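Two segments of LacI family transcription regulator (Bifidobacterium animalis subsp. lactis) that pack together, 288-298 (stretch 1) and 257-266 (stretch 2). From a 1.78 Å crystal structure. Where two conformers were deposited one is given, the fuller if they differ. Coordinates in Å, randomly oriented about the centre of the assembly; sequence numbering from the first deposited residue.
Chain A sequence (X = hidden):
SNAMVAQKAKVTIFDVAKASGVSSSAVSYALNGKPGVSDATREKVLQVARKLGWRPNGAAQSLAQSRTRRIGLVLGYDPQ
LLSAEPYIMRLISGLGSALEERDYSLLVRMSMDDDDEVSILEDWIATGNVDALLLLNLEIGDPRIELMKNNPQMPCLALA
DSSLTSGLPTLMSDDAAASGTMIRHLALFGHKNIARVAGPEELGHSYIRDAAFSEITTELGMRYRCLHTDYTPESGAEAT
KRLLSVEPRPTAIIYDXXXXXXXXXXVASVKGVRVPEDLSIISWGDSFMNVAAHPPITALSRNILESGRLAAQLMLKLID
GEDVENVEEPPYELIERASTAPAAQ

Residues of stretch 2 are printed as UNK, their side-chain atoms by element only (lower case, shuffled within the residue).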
# COMPACT_ATOMS: atom_id res chain seq x y z
N PHE A 288 5.72 3.70 -6.76
CA PHE A 288 7.16 3.46 -6.83
C PHE A 288 7.49 2.21 -7.64
O PHE A 288 8.58 2.10 -8.21
CB PHE A 288 7.74 3.31 -5.43
CG PHE A 288 8.13 4.61 -4.79
CD1 PHE A 288 8.46 5.72 -5.56
CD2 PHE A 288 8.19 4.72 -3.41
CE1 PHE A 288 8.83 6.92 -4.96
CE2 PHE A 288 8.55 5.91 -2.80
CZ PHE A 288 8.87 7.01 -3.58
N MSE A 289 6.55 1.28 -7.71
CA MSE A 289 6.74 0.04 -8.45
C MSE A 289 7.02 0.32 -9.93
O MSE A 289 7.86 -0.33 -10.55
CB MSE A 289 5.47 -0.79 -8.32
CG MSE A 289 5.53 -2.18 -8.87
SE MSE A 289 3.73 -2.94 -8.75
CE MSE A 289 3.26 -2.38 -6.95
N ASN A 290 6.31 1.29 -10.48
CA ASN A 290 6.50 1.66 -11.88
C ASN A 290 7.87 2.26 -12.16
O ASN A 290 8.42 2.08 -13.25
CB ASN A 290 5.38 2.61 -12.34
CG ASN A 290 4.05 1.89 -12.49
OD1 ASN A 290 4.00 0.69 -12.79
ND2 ASN A 290 2.96 2.62 -12.25
N VAL A 291 8.42 2.96 -11.17
CA VAL A 291 9.73 3.60 -11.30
C VAL A 291 10.83 2.54 -11.25
O VAL A 291 11.89 2.70 -11.86
CB VAL A 291 9.92 4.63 -10.17
CG1 VAL A 291 11.33 5.18 -10.15
CG2 VAL A 291 8.90 5.78 -10.36
N ALA A 292 10.55 1.46 -10.53
CA ALA A 292 11.55 0.42 -10.26
C ALA A 292 11.58 -0.68 -11.30
O ALA A 292 12.45 -1.55 -11.24
CB ALA A 292 11.31 -0.21 -8.87
N ALA A 293 10.62 -0.66 -12.22
CA ALA A 293 10.44 -1.76 -13.18
C ALA A 293 11.50 -1.76 -14.29
O ALA A 293 12.32 -0.85 -14.39
CB ALA A 293 9.05 -1.67 -13.81
N HIS A 294 11.45 -2.79 -15.14
CA HIS A 294 12.46 -2.98 -16.19
C HIS A 294 11.83 -3.19 -17.57
O HIS A 294 11.53 -4.31 -17.95
CB HIS A 294 13.32 -4.21 -15.84
CG HIS A 294 14.39 -4.49 -16.84
ND1 HIS A 294 15.29 -3.54 -17.26
CD2 HIS A 294 14.72 -5.64 -17.50
CE1 HIS A 294 16.12 -4.07 -18.13
NE2 HIS A 294 15.80 -5.35 -18.29
N PRO A 295 11.62 -2.10 -18.33
CA PRO A 295 11.94 -0.70 -18.06
C PRO A 295 10.87 -0.03 -17.21
O PRO A 295 9.77 -0.58 -17.01
CB PRO A 295 11.96 -0.09 -19.46
CG PRO A 295 10.90 -0.87 -20.19
CD PRO A 295 11.10 -2.28 -19.70
N PRO A 296 11.18 1.16 -16.68
CA PRO A 296 10.16 1.89 -15.92
C PRO A 296 8.88 2.12 -16.73
O PRO A 296 8.90 2.35 -17.95
CB PRO A 296 10.86 3.21 -15.60
CG PRO A 296 12.32 2.85 -15.56
CD PRO A 296 12.48 1.84 -16.68
N ILE A 297 7.75 2.03 -16.03
CA ILE A 297 6.44 1.93 -16.68
C ILE A 297 5.69 3.27 -16.68
O ILE A 297 5.47 3.90 -15.64
CB ILE A 297 5.60 0.83 -15.99
CG1 ILE A 297 6.29 -0.54 -16.12
CG2 ILE A 297 4.19 0.77 -16.60
CD1 ILE A 297 5.56 -1.68 -15.40
N THR A 298 5.29 3.68 -17.89
CA THR A 298 4.49 4.88 -18.12
C THR A 298 3.16 4.74 -17.37
O THR A 298 2.52 3.68 -17.43
CB THR A 298 4.22 5.03 -19.61
OG1 THR A 298 5.44 5.38 -20.26
CG2 THR A 298 3.17 6.10 -19.86
N UNK A 257 -4.13 -1.67 -13.08
CA UNK A 257 -3.31 -1.35 -11.91
C UNK A 257 -1.83 -1.59 -12.14
O UNK A 257 -1.44 -2.20 -13.13
c UNK A 257 -3.54 -3.54 -10.59
o UNK A 257 -2.86 -4.09 -11.44
n UNK A 257 -4.10 -4.20 -9.58
c UNK A 257 -3.80 -2.03 -10.62
N UNK A 258 -1.02 -1.11 -11.21
CA UNK A 258 0.43 -1.22 -11.34
C UNK A 258 0.97 -2.65 -11.29
O UNK A 258 1.84 -3.00 -12.08
c UNK A 258 0.69 -0.58 -8.86
o UNK A 258 -0.13 -1.49 -8.57
c UNK A 258 1.14 -0.32 -10.30
o UNK A 258 1.18 0.17 -7.98
N UNK A 259 0.46 -3.47 -10.37
CA UNK A 259 0.95 -4.83 -10.20
C UNK A 259 0.73 -5.67 -11.46
O UNK A 259 1.56 -6.49 -11.84
c UNK A 259 -1.18 -5.49 -9.05
c UNK A 259 0.32 -5.54 -8.98
c UNK A 259 0.79 -4.90 -7.70
N UNK A 260 -0.41 -5.46 -12.12
CA UNK A 260 -0.65 -6.22 -13.35
C UNK A 260 0.22 -5.73 -14.52
O UNK A 260 0.63 -6.53 -15.36
c UNK A 260 -2.13 -6.25 -13.73
se UNK A 260 -4.74 -7.46 -13.36
c UNK A 260 -5.43 -5.70 -13.73
c UNK A 260 -2.98 -6.96 -12.69
N UNK A 261 0.48 -4.42 -14.57
CA UNK A 261 1.38 -3.87 -15.59
C UNK A 261 2.77 -4.48 -15.43
O UNK A 261 3.40 -4.89 -16.41
c UNK A 261 1.42 -2.33 -15.55
N UNK A 262 3.24 -4.55 -14.19
CA UNK A 262 4.53 -5.19 -13.93
C UNK A 262 4.51 -6.68 -14.30
O UNK A 262 5.43 -7.18 -14.95
c UNK A 262 4.92 -5.01 -12.46
c UNK A 262 7.38 -5.03 -12.84
c UNK A 262 6.24 -5.69 -12.08
c UNK A 262 6.46 -5.53 -10.58
N UNK A 263 3.46 -7.39 -13.89
CA UNK A 263 3.35 -8.83 -14.19
C UNK A 263 3.32 -9.05 -15.69
O UNK A 263 3.93 -10.00 -16.21
c UNK A 263 2.09 -9.40 -13.53
N UNK A 264 2.61 -8.18 -16.39
CA UNK A 264 2.54 -8.21 -17.85
C UNK A 264 3.86 -7.90 -18.52
O UNK A 264 4.25 -8.55 -19.50
N UNK A 265 4.58 -6.92 -18.00
CA UNK A 265 5.92 -6.63 -18.53
C UNK A 265 6.85 -7.84 -18.36
O UNK A 265 7.63 -8.17 -19.25
o UNK A 265 8.48 -2.64 -18.03
c UNK A 265 6.51 -5.41 -17.82
o UNK A 265 8.69 -4.04 -16.35
c UNK A 265 7.82 -4.91 -18.38
c UNK A 265 8.37 -3.78 -17.53
N UNK A 266 6.77 -8.50 -17.21
CA UNK A 266 7.59 -9.69 -16.96
C UNK A 266 7.21 -10.82 -17.92
O UNK A 266 8.08 -11.53 -18.43
o UNK A 266 7.94 -9.09 -14.64
c UNK A 266 7.49 -10.13 -15.50

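Position 257 carries two side-chain carbons, the second bonded to one oxygen and one nitrogen, and touches nothing on stretch 1. A carboxamide this short identifies Asn257. It sits at the N-cap, where OD1 accepts from the backbone N of position 260 at 2.9 Å, meeting an amide left free at the helix start.

Position 258 also has two carbons, but the second bears two oxygens. One of these lies 3.4 Å from Met289 CE, and the CB is 3.9 Å from Asn290 OD1. The carboxylate makes this Asp258, whose OD1 takes a weak hydrogen bond from the N of position 259 at 2.7 Å.

At 259 a single carbon forks into two more, one of them 3.6 Å from Met289 CE. Three carbons branched at CB define Val259; although its CA-to-CB bond points away from stretch 1, CG1 still meets the selenomethionine methyl.

Position 260 shows an unbranched chain of two carbons, a selenium and a terminal carbon, which is selenomethionine, Met260. Its CA-to-CB bond points away from stretch 1, and the side chain makes no contact there.

Position 261 has one carbon, 4.2 Å from Ile297 CD1, and is therefore Ala261. Its CA-to-CB bond points toward stretch 1, and Ile297 CD1 also comes within 4.0 Å of the backbone, at Ala261 C.

Position 262 has four carbons, forked at the second; one tip lies 3.9 Å from Met289 CG and the other 3.9 Å from Ala293 CB. This is Leu262, CD2 and CD1 being the respective tips.

Position 263, with one carbon out of reach of stretch 1, is Ala263. Position 264 has no side-chain atom and is Gly264; an ideal CB there would lie 3.2 Å from Met260 O.

At 265 three carbons lead to a pair of oxygens, reaching Ala293, His294, Pro295 and Ile297. The longer acid is Glu265. His294 N donates to OE1 at 3.3 Å, while OE2 lies 2.6 Å from Pro295 O.

Position 266 has one carbon followed by one oxygen, free of stretch 1: Ser266, its hydroxyl bonded elsewhere in the structure.

The contact is an apolar patch, Met289, Ala293 and Ile297 against Val259, Ala261 and Leu262, with acidic side chains at both ends: Asp258 beside Met289 CE, and extended Glu265 at the backbone around the cis peptide bond preceding Pro295. The short, weakly bonded helix of stretch 1 runs at 19° to helix 258-266, and the two stretches together bury 478 Å².

Stretch 2 (257-266) NDVMALAGES
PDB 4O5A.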